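Local coordinates for protein PA0821 (Pseudomonas aeruginosa, PDB 7DRG) that probably acts as an immunity protein (antitoxin) of the type VI secretion system, countering a putative nuclease effector with a VRR-NUC domain, at residues Glu105-Thr114 with Trp125-Trp135; Met139-Glu147 with Ala213-Phe222. All coordinates share one frame; numbering follows the deposited sequence.

Interactions 1 and 2 lie side by side in one region of the chain, with centres about 12 Å apart. Interaction 1 is the antiparallel hairpin of strands 109-114 and 126-131. Interaction 2 lays the short helix 213-216 and the turn after it on one face of strand 144-151. Strand 126-131 pairs with 144-151 and so joins the two. Asp128 N lies 2.7 Å from Glu147 O, a probable hydrogen bond. Another probable bond runs from Lys132 N to Ser144 OG at 2.9 Å. Helix 134-139 carries the chain from the first contact to the second. All four segments fall in the region assigned to the type VI immunity family for VRR-NUC effectors.

Interaction 1. Residues Glu105-Thr114 with Trp125-Trp135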
loop_
_atom_site.group_PDB
_atom_site.type_symbol
_atom_site.label_atom_id
_atom_site.label_comp_id
_atom_site.label_asym_id
_atom_site.label_seq_id
_atom_site.Cartn_x
_atom_site.Cartn_y
_atom_site.Cartn_z
ATOM N N GLU B 105 18.809 34.615 -21.731
ATOM C CA GLU B 105 17.483 34.055 -21.954
ATOM C C GLU B 105 17.526 32.648 -22.533
ATOM O O GLU B 105 16.540 31.915 -22.407
ATOM C CB GLU B 105 16.668 34.969 -22.867
ATOM C CG GLU B 105 17.257 35.162 -24.252
ATOM C CD GLU B 105 18.047 36.457 -24.385
ATOM O OE1 GLU B 105 18.472 37.020 -23.350
ATOM O OE2 GLU B 105 18.231 36.919 -25.532
ATOM N N ASP B 106 18.634 32.244 -23.152
ATOM C CA ASP B 106 18.728 30.905 -23.718
ATOM C C ASP B 106 19.334 29.881 -22.767
ATOM O O ASP B 106 19.462 28.712 -23.144
ATOM C CB ASP B 106 19.527 30.939 -25.025
ATOM C CG ASP B 106 18.704 31.453 -26.185
ATOM O OD1 ASP B 106 17.494 31.143 -26.236
ATOM O OD2 ASP B 106 19.261 32.169 -27.041
ATOM N N ASP B 107 19.693 30.274 -21.549
ATOM C CA ASP B 107 20.129 29.298 -20.562
ATOM C C ASP B 107 18.926 28.668 -19.864
ATOM O O ASP B 107 17.863 29.281 -19.738
ATOM C CB ASP B 107 21.049 29.949 -19.530
ATOM C CG ASP B 107 22.411 30.284 -20.102
ATOM O OD1 ASP B 107 23.006 29.416 -20.776
ATOM O OD2 ASP B 107 22.884 31.416 -19.880
ATOM N N HIS B 108 19.102 27.422 -19.433
ATOM C CA HIS B 108 18.080 26.685 -18.700
ATOM C C HIS B 108 18.265 26.922 -17.206
ATOM O O HIS B 108 19.369 26.761 -16.680
ATOM C CB HIS B 108 18.175 25.191 -19.040
ATOM C CG HIS B 108 17.462 24.282 -18.084
ATOM N ND1 HIS B 108 16.102 24.337 -17.865
ATOM C CD2 HIS B 108 17.924 23.269 -17.312
ATOM C CE1 HIS B 108 15.759 23.408 -16.990
ATOM N NE2 HIS B 108 16.846 22.744 -16.640
ATOM N N LEU B 109 17.198 27.330 -16.525
ATOM C CA LEU B 109 17.280 27.504 -15.080
ATOM C C LEU B 109 17.196 26.141 -14.414
ATOM O O LEU B 109 16.223 25.410 -14.619
ATOM C CB LEU B 109 16.153 28.391 -14.564
ATOM C CG LEU B 109 15.997 29.760 -15.201
ATOM C CD1 LEU B 109 15.131 30.601 -14.300
ATOM C CD2 LEU B 109 17.354 30.378 -15.432
ATOM N N SER B 110 18.199 25.807 -13.604
ATOM C CA SER B 110 18.195 24.533 -12.881
ATOM C C SER B 110 18.846 24.778 -11.523
ATOM O O SER B 110 20.068 24.929 -11.440
ATOM C CB SER B 110 18.928 23.449 -13.665
ATOM O OG SER B 110 18.917 22.215 -12.964
ATOM N N PHE B 111 18.027 24.834 -10.472
ATOM C CA PHE B 111 18.511 25.079 -9.118
ATOM C C PHE B 111 17.641 24.291 -8.161
ATOM O O PHE B 111 16.434 24.542 -8.075
ATOM C CB PHE B 111 18.456 26.567 -8.749
ATOM C CG PHE B 111 19.263 27.452 -9.652
ATOM C CD1 PHE B 111 20.622 27.623 -9.442
ATOM C CD2 PHE B 111 18.657 28.126 -10.703
ATOM C CE1 PHE B 111 21.364 28.442 -10.267
ATOM C CE2 PHE B 111 19.399 28.944 -11.540
ATOM C CZ PHE B 111 20.753 29.102 -11.320
ATOM N N CYS B 112 18.242 23.361 -7.430
ATOM C CA CYS B 112 17.500 22.564 -6.458
ATOM C C CYS B 112 18.238 22.598 -5.127
ATOM O O CYS B 112 19.274 21.944 -4.972
ATOM C CB CYS B 112 17.323 21.132 -6.951
ATOM S SG CYS B 112 16.332 20.155 -5.820
ATOM N N TYR B 113 17.706 23.365 -4.174
ATOM C CA TYR B 113 18.248 23.433 -2.826
ATOM C C TYR B 113 17.545 22.397 -1.965
ATOM O O TYR B 113 16.308 22.347 -1.937
ATOM C CB TYR B 113 18.035 24.815 -2.212
ATOM C CG TYR B 113 18.788 25.947 -2.878
ATOM C CD1 TYR B 113 18.236 26.637 -3.953
ATOM C CD2 TYR B 113 20.035 26.338 -2.413
ATOM C CE1 TYR B 113 18.919 27.701 -4.549
ATOM C CE2 TYR B 113 20.721 27.404 -3.002
ATOM C CZ TYR B 113 20.158 28.064 -4.068
ATOM O OH TYR B 113 20.835 29.113 -4.646
ATOM N N THR B 114 18.327 21.581 -1.261
ATOM C CA THR B 114 17.765 20.530 -0.419
ATOM C C THR B 114 18.369 20.604 0.977
ATOM O O THR B 114 19.337 21.323 1.226
ATOM C CB THR B 114 18.000 19.132 -1.009
ATOM O OG1 THR B 114 19.395 18.809 -0.953
ATOM C CG2 THR B 114 17.509 19.047 -2.448
ATOM N N TRP B 125 13.101 20.391 3.559
ATOM C CA TRP B 125 13.192 21.743 3.027
ATOM C C TRP B 125 13.636 21.654 1.574
ATOM O O TRP B 125 14.606 20.952 1.267
ATOM C CB TRP B 125 14.197 22.591 3.807
ATOM C CG TRP B 125 13.864 22.860 5.249
ATOM C CD1 TRP B 125 14.247 22.126 6.328
ATOM C CD2 TRP B 125 13.127 23.979 5.764
ATOM N NE1 TRP B 125 13.780 22.705 7.485
ATOM C CE2 TRP B 125 13.088 23.842 7.165
ATOM C CE3 TRP B 125 12.487 25.072 5.176
ATOM C CZ2 TRP B 125 12.433 24.757 7.989
ATOM C CZ3 TRP B 125 11.839 25.986 5.995
ATOM C CH2 TRP B 125 11.820 25.820 7.388
ATOM N N LEU B 126 12.934 22.355 0.690
ATOM C CA LEU B 126 13.201 22.274 -0.741
ATOM C C LEU B 126 12.910 23.617 -1.391
ATOM O O LEU B 126 11.927 24.277 -1.045
ATOM C CB LEU B 126 12.337 21.197 -1.402
ATOM C CG LEU B 126 12.359 21.148 -2.931
ATOM C CD1 LEU B 126 13.616 20.445 -3.392
ATOM C CD2 LEU B 126 11.104 20.475 -3.483
ATOM N N PHE B 127 13.760 24.015 -2.338
ATOM C CA PHE B 127 13.439 25.120 -3.239
ATOM C C PHE B 127 14.020 24.736 -4.590
ATOM O O PHE B 127 15.240 24.662 -4.731
ATOM C CB PHE B 127 14.016 26.445 -2.734
ATOM C CG PHE B 127 13.524 27.658 -3.479
ATOM C CD1 PHE B 127 14.191 28.116 -4.611
ATOM C CD2 PHE B 127 12.415 28.367 -3.032
ATOM C CE1 PHE B 127 13.759 29.249 -5.287
ATOM C CE2 PHE B 127 11.987 29.517 -3.712
ATOM C CZ PHE B 127 12.644 29.942 -4.833
ATOM N N ASP B 128 13.154 24.483 -5.569
ATOM C CA ASP B 128 13.558 23.859 -6.825
ATOM C C ASP B 128 13.015 24.679 -7.988
ATOM O O ASP B 128 11.795 24.769 -8.159
ATOM C CB ASP B 128 13.028 22.420 -6.874
ATOM C CG ASP B 128 13.511 21.631 -8.077
ATOM O OD1 ASP B 128 14.103 22.201 -9.013
ATOM O OD2 ASP B 128 13.287 20.405 -8.074
ATOM N N ILE B 129 13.910 25.249 -8.799
ATOM C CA ILE B 129 13.537 25.993 -9.996
ATOM C C ILE B 129 13.887 25.165 -11.218
ATOM O O ILE B 129 15.023 24.696 -11.350
ATOM C CB ILE B 129 14.247 27.353 -10.080
ATOM C CG1 ILE B 129 13.864 28.241 -8.900
ATOM C CG2 ILE B 129 13.909 28.041 -11.406
ATOM C CD1 ILE B 129 14.800 29.435 -8.760
ATOM N N TYR B 130 12.923 25.005 -12.118
ATOM C CA TYR B 130 13.145 24.351 -13.407
ATOM C C TYR B 130 12.615 25.303 -14.475
ATOM O O TYR B 130 11.401 25.436 -14.644
ATOM C CB TYR B 130 12.460 22.989 -13.440
ATOM C CG TYR B 130 12.562 22.251 -14.754
ATOM C CD1 TYR B 130 13.643 21.437 -15.024
ATOM C CD2 TYR B 130 11.552 22.344 -15.699
ATOM C CE1 TYR B 130 13.734 20.749 -16.216
ATOM C CE2 TYR B 130 11.631 21.662 -16.890
ATOM C CZ TYR B 130 12.727 20.871 -17.142
ATOM O OH TYR B 130 12.822 20.181 -18.330
ATOM N N GLY B 131 13.523 25.980 -15.183
ATOM C CA GLY B 131 13.128 27.067 -16.058
ATOM C C GLY B 131 13.488 26.852 -17.511
ATOM O O GLY B 131 14.656 26.611 -17.824
ATOM N N LYS B 132 12.500 26.931 -18.400
ATOM C CA LYS B 132 12.725 26.649 -19.815
ATOM C C LYS B 132 13.526 27.763 -20.477
ATOM O O LYS B 132 13.412 28.938 -20.117
ATOM C CB LYS B 132 11.395 26.473 -20.547
ATOM C CG LYS B 132 10.459 25.456 -19.893
ATOM C CD LYS B 132 11.152 24.111 -19.720
ATOM C CE LYS B 132 11.360 23.431 -21.057
ATOM N NZ LYS B 132 12.097 22.135 -20.921
ATOM N N ARG B 133 14.324 27.380 -21.475
ATOM C CA ARG B 133 15.076 28.344 -22.265
ATOM C C ARG B 133 14.143 29.144 -23.167
ATOM O O ARG B 133 13.055 28.690 -23.535
ATOM C CB ARG B 133 16.119 27.633 -23.131
ATOM C CG ARG B 133 16.996 26.658 -22.389
ATOM C CD ARG B 133 17.714 25.755 -23.378
ATOM N NE ARG B 133 18.477 24.704 -22.719
ATOM C CZ ARG B 133 19.739 24.839 -22.326
ATOM N NH1 ARG B 133 20.377 25.984 -22.516
ATOM N NH2 ARG B 133 20.363 23.827 -21.737
ATOM N N SER B 134 14.598 30.344 -23.546
ATOM C CA SER B 134 13.799 31.193 -24.420
ATOM C C SER B 134 13.379 30.461 -25.691
ATOM O O SER B 134 12.211 30.519 -26.090
ATOM C CB SER B 134 14.580 32.464 -24.768
ATOM O OG SER B 134 13.931 33.200 -25.788
ATOM N N TRP B 135 14.321 29.770 -26.351
ATOM C CA TRP B 135 13.975 29.097 -27.603
ATOM C C TRP B 135 13.077 27.896 -27.367
ATOM O O TRP B 135 12.241 27.576 -28.218
ATOM C CB TRP B 135 15.229 28.668 -28.369
ATOM C CG TRP B 135 16.098 27.665 -27.676
ATOM C CD1 TRP B 135 17.227 27.928 -26.963
ATOM C CD2 TRP B 135 15.939 26.235 -27.659
ATOM N NE1 TRP B 135 17.774 26.764 -26.493
ATOM C CE2 TRP B 135 17.005 25.708 -26.904
ATOM C CE3 TRP B 135 14.992 25.352 -28.194
ATOM C CZ2 TRP B 135 17.160 24.345 -26.679
ATOM C CZ3 TRP B 135 15.145 23.993 -27.969
ATOM C CH2 TRP B 135 16.221 23.499 -27.214
HETATM O O HOH W 1 15.415 29.956 -18.462
HETATM O O HOH W 2 23.151 27.655 -22.915
#
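The His108 ring turns its edge to one face of Tyr130. Its CE1 lies 3.4 Å from Tyr130 CE1, and the planes stand at 75°. This is an offset edge-to-face pair. The Arg133 guanidinium has His108 CB over one face, 3.7 Å from Arg133 CZ. At its edge, Arg133 NH1 donates in plane to Asp106 O at 2.9 Å. The Trp135 ring has Asp106 OD1 at its edge, 3.3 Å from Trp135 CD1.

Two donors grip Gly131 O from opposite faces of its carbonyl plane: the backbone Leu109 N, and His108 ND1 at 2.7 Å. The ring nitrogen sits above the carbonyl plane, not on a lone pair. CG of His108 is anti to the backbone N (chi1 163°), which puts ND1 within reach of Gly131 O and CE1 against Tyr130. Just past the strand ends a water lies between Asp107 O and Lys132 O, in hydrogen-bonding distance of both. Beyond it, Ser134 N donates to Glu105 O at 2.7 Å.

Strands 109-114 and 126-131 pair antiparallel. Leu109-Gly131, Phe111-Ile129 and Tyr113-Phe127 are the hydrogen-bonded pairs. Gly131 lets Leu109 CB come within 3.6 Å of Gly131 CA. On the same face Ile129 CG2 meets Leu109 CB at 3.9 Å.

This apolar face packs against helices 52-69 and 96-101. Phe62 stacks on Tyr113 and also meets the Phe127 ring. Strands 75-77 and 144-151 flank the hairpin.

Interaction 2. Residues Met139-Glu147 with Ala213-Phe222; sequences MGHDLSVLE and ACLLANTPEF
Asn218 OD1 takes the backbone Leu143 N on a lone pair at 3.0 Å, with an N-H...O angle of 162°. A water lies 2.7 Å from the same Asn218 OD1 and also reaches Asp142 OD1; Asp142 OD2 forms a salt bridge with Lys47. The other arm of the amide, Asn218 ND2, donates to a lone pair of Leu143 O at 2.8 Å. One amide thus meets both backbone polar groups of Leu143, much as a neighbouring strand would. With CG anti to the carbonyl carbon (chi1 -66°), the amide reaches this backbone. Asn218 CB lies over one face of the His141 ring, 4.0 Å from His141 CG, with ring and amide planes nearly parallel.

Every second residue, Leu143, Val145 and Glu147, turns its side chain to the segment 213-222. Leu143 CD2 points at the edge of Phe222, 4.0 Å from Phe222 CD2. Val145 CG1 meets Ala213 CB, and Val145 CG2 meets Ala217 CB. These alanines, four residues apart and facing the same way, probably let the segments sit close. At the start of the helix one water links Glu147 OE1 to Ala213 N, and a second links Glu147 OE2 to Cys214 N. Glu147 OE1 is also hydrogen-bonded to Thr43 OG1.

A type I turn runs from Leu216 to Thr219, whose OG1 donates to Leu216 O. This is helix-on-sheet packing: helix 213-216 lies on strand 144-151 and touches its neighbours 34-46, through Ala213, and 126-131, where Cys214 meets Tyr130.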
loop_
_atom_site.group_PDB
_atom_site.type_symbol
_atom_site.label_atom_id
_atom_site.label_comp_id
_atom_site.label_asym_id
_atom_site.label_seq_id
_atom_site.Cartn_x
_atom_site.Cartn_y
_atom_site.Cartn_z
HETATM N N MSE B 139 9.511 27.364 -29.110
HETATM C CA MSE B 139 9.216 26.160 -29.880
HETATM C C MSE B 139 8.018 25.404 -29.312
HETATM O O MSE B 139 7.579 24.401 -29.879
HETATM C CB MSE B 139 10.431 25.222 -29.938
HETATM C CG MSE B 139 11.671 25.786 -30.631
HETATM SE SE MSE B 139 11.396 26.309 -32.491
HETATM C CE MSE B 139 11.324 28.245 -32.301
ATOM N N GLY B 140 7.499 25.881 -28.181
ATOM C CA GLY B 140 6.307 25.315 -27.575
ATOM C C GLY B 140 6.489 24.766 -26.175
ATOM O O GLY B 140 5.485 24.538 -25.490
ATOM N N HIS B 141 7.716 24.527 -25.708
ATOM C CA HIS B 141 7.932 24.003 -24.355
ATOM C C HIS B 141 8.146 25.179 -23.404
ATOM O O HIS B 141 9.259 25.471 -22.967
ATOM C CB HIS B 141 9.117 23.044 -24.337
ATOM C CG HIS B 141 8.864 21.746 -25.043
ATOM N ND1 HIS B 141 9.699 20.655 -24.925
ATOM C CD2 HIS B 141 7.868 21.367 -25.878
ATOM C CE1 HIS B 141 9.228 19.660 -25.655
ATOM N NE2 HIS B 141 8.119 20.067 -26.245
ATOM N N ASP B 142 7.046 25.852 -23.057
ATOM C CA ASP B 142 7.117 27.160 -22.410
ATOM C C ASP B 142 6.778 27.161 -20.922
ATOM O O ASP B 142 6.778 28.232 -20.310
ATOM C CB ASP B 142 6.206 28.160 -23.141
ATOM C CG ASP B 142 4.737 27.763 -23.113
ATOM O OD1 ASP B 142 4.404 26.691 -22.571
ATOM O OD2 ASP B 142 3.907 28.541 -23.632
ATOM N N LEU B 143 6.515 26.011 -20.317
ATOM C CA LEU B 143 6.023 25.963 -18.945
ATOM C C LEU B 143 7.160 25.584 -18.005
ATOM O O LEU B 143 7.776 24.522 -18.164
ATOM C CB LEU B 143 4.866 24.970 -18.828
ATOM C CG LEU B 143 4.042 25.082 -17.546
ATOM C CD1 LEU B 143 3.463 26.489 -17.419
ATOM C CD2 LEU B 143 2.951 24.023 -17.562
ATOM N N SER B 144 7.441 26.452 -17.039
ATOM C CA SER B 144 8.450 26.226 -16.016
ATOM C C SER B 144 7.779 25.889 -14.684
ATOM O O SER B 144 6.558 25.988 -14.528
ATOM C CB SER B 144 9.354 27.455 -15.886
ATOM O OG SER B 144 10.040 27.702 -17.113
ATOM N N VAL B 145 8.589 25.470 -13.713
ATOM C CA VAL B 145 8.067 24.969 -12.443
ATOM C C VAL B 145 8.912 25.501 -11.298
ATOM O O VAL B 145 10.144 25.461 -11.358
ATOM C CB VAL B 145 8.043 23.426 -12.398
ATOM C CG1 VAL B 145 7.632 22.944 -11.007
ATOM C CG2 VAL B 145 7.112 22.859 -13.463
ATOM N N LEU B 146 8.250 25.984 -10.250
ATOM C CA LEU B 146 8.873 26.225 -8.955
ATOM C C LEU B 146 8.214 25.303 -7.944
ATOM O O LEU B 146 6.987 25.311 -7.811
ATOM C CB LEU B 146 8.703 27.680 -8.503
ATOM C CG LEU B 146 9.122 27.977 -7.061
ATOM C CD1 LEU B 146 10.604 27.695 -6.839
ATOM C CD2 LEU B 146 8.819 29.424 -6.694
ATOM N N GLU B 147 9.021 24.525 -7.228
ATOM C CA GLU B 147 8.529 23.691 -6.137
ATOM C C GLU B 147 9.300 24.029 -4.876
ATOM O O GLU B 147 10.514 24.242 -4.921
ATOM C CB GLU B 147 8.691 22.194 -6.421
ATOM C CG GLU B 147 7.837 21.648 -7.525
ATOM C CD GLU B 147 7.667 20.146 -7.398
ATOM O OE1 GLU B 147 6.537 19.709 -7.125
ATOM O OE2 GLU B 147 8.670 19.405 -7.545
ATOM N N ALA B 213 6.646 17.437 -11.144
ATOM C CA ALA B 213 6.015 18.480 -11.944
ATOM C C ALA B 213 6.871 18.875 -13.142
ATOM O O ALA B 213 6.341 19.135 -14.230
ATOM C CB ALA B 213 5.725 19.699 -11.073
ATOM N N CYS B 214 8.193 18.923 -12.974
ATOM C CA CYS B 214 9.023 19.359 -14.092
ATOM C C CYS B 214 9.034 18.350 -15.237
ATOM O O CYS B 214 9.308 18.738 -16.378
ATOM C CB CYS B 214 10.446 19.659 -13.618
ATOM S SG CYS B 214 11.383 18.257 -13.024
ATOM N N LEU B 215 8.735 17.074 -14.971
ATOM C CA LEU B 215 8.565 16.105 -16.053
ATOM C C LEU B 215 7.189 16.213 -16.695
ATOM O O LEU B 215 7.043 15.919 -17.887
ATOM C CB LEU B 215 8.764 14.673 -15.549
ATOM C CG LEU B 215 10.078 14.272 -14.882
ATOM C CD1 LEU B 215 10.134 12.758 -14.699
ATOM C CD2 LEU B 215 11.263 14.770 -15.682
ATOM N N LEU B 216 6.174 16.611 -15.926
ATOM C CA LEU B 216 4.823 16.739 -16.458
ATOM C C LEU B 216 4.653 17.992 -17.309
ATOM O O LEU B 216 3.874 17.982 -18.272
ATOM C CB LEU B 216 3.809 16.766 -15.305
ATOM C CG LEU B 216 3.705 15.522 -14.413
ATOM C CD1 LEU B 216 2.804 15.781 -13.211
ATOM C CD2 LEU B 216 3.190 14.337 -15.224
ATOM N N ALA B 217 5.405 19.052 -16.992
ATOM C CA ALA B 217 5.036 20.411 -17.386
ATOM C C ALA B 217 4.888 20.582 -18.896
ATOM O O ALA B 217 4.017 21.332 -19.354
ATOM C CB ALA B 217 6.069 21.396 -16.841
ATOM N N ASN B 218 5.740 19.940 -19.691
ATOM C CA ASN B 218 5.719 20.185 -21.130
ATOM C C ASN B 218 5.425 18.924 -21.936
ATOM O O ASN B 218 5.787 18.842 -23.115
ATOM C CB ASN B 218 7.022 20.845 -21.577
ATOM C CG ASN B 218 7.173 22.243 -21.001
ATOM O OD1 ASN B 218 6.488 23.174 -21.419
ATOM N ND2 ASN B 218 8.044 22.385 -20.016
ATOM N N THR B 219 4.762 17.952 -21.318
ATOM C CA THR B 219 4.226 16.817 -22.045
ATOM C C THR B 219 3.028 17.258 -22.886
ATOM O O THR B 219 2.359 18.241 -22.554
ATOM C CB THR B 219 3.790 15.727 -21.071
ATOM O OG1 THR B 219 2.772 16.246 -20.206
ATOM C CG2 THR B 219 4.967 15.250 -20.236
ATOM N N PRO B 220 2.729 16.544 -23.975
ATOM C CA PRO B 220 1.518 16.877 -24.745
ATOM C C PRO B 220 0.248 16.791 -23.916
ATOM O O PRO B 220 -0.709 17.529 -24.174
ATOM C CB PRO B 220 1.518 15.841 -25.878
ATOM C CG PRO B 220 2.915 15.338 -25.949
ATOM C CD PRO B 220 3.457 15.402 -24.556
ATOM N N GLU B 221 0.224 15.914 -22.913
ATOM C CA GLU B 221 -0.960 15.777 -22.075
ATOM C C GLU B 221 -1.255 17.034 -21.270
ATOM O O GLU B 221 -2.405 17.246 -20.874
ATOM C CB GLU B 221 -0.802 14.571 -21.143
ATOM C CG GLU B 221 -0.882 13.212 -21.837
ATOM C CD GLU B 221 0.471 12.671 -22.297
ATOM O OE1 GLU B 221 1.442 13.451 -22.408
ATOM O OE2 GLU B 221 0.559 11.450 -22.549
ATOM N N PHE B 222 -0.254 17.876 -21.063
ATOM C CA PHE B 222 -0.464 19.082 -20.225
ATOM C C PHE B 222 -0.962 20.284 -21.037
ATOM O O PHE B 222 -1.297 21.281 -20.436
ATOM C CB PHE B 222 0.818 19.392 -19.452
ATOM C CG PHE B 222 0.710 19.365 -17.950
ATOM C CD1 PHE B 222 0.296 18.234 -17.284
ATOM C CD2 PHE B 222 1.040 20.476 -17.208
ATOM C CE1 PHE B 222 0.212 18.212 -15.907
ATOM C CE2 PHE B 222 0.932 20.460 -15.831
ATOM C CZ PHE B 222 0.527 19.323 -15.183
HETATM O O HOH W 3 4.077 23.763 -22.506
HETATM O O HOH W 4 6.095 17.473 -8.319
HETATM O O HOH W 5 9.443 19.089 -10.374
#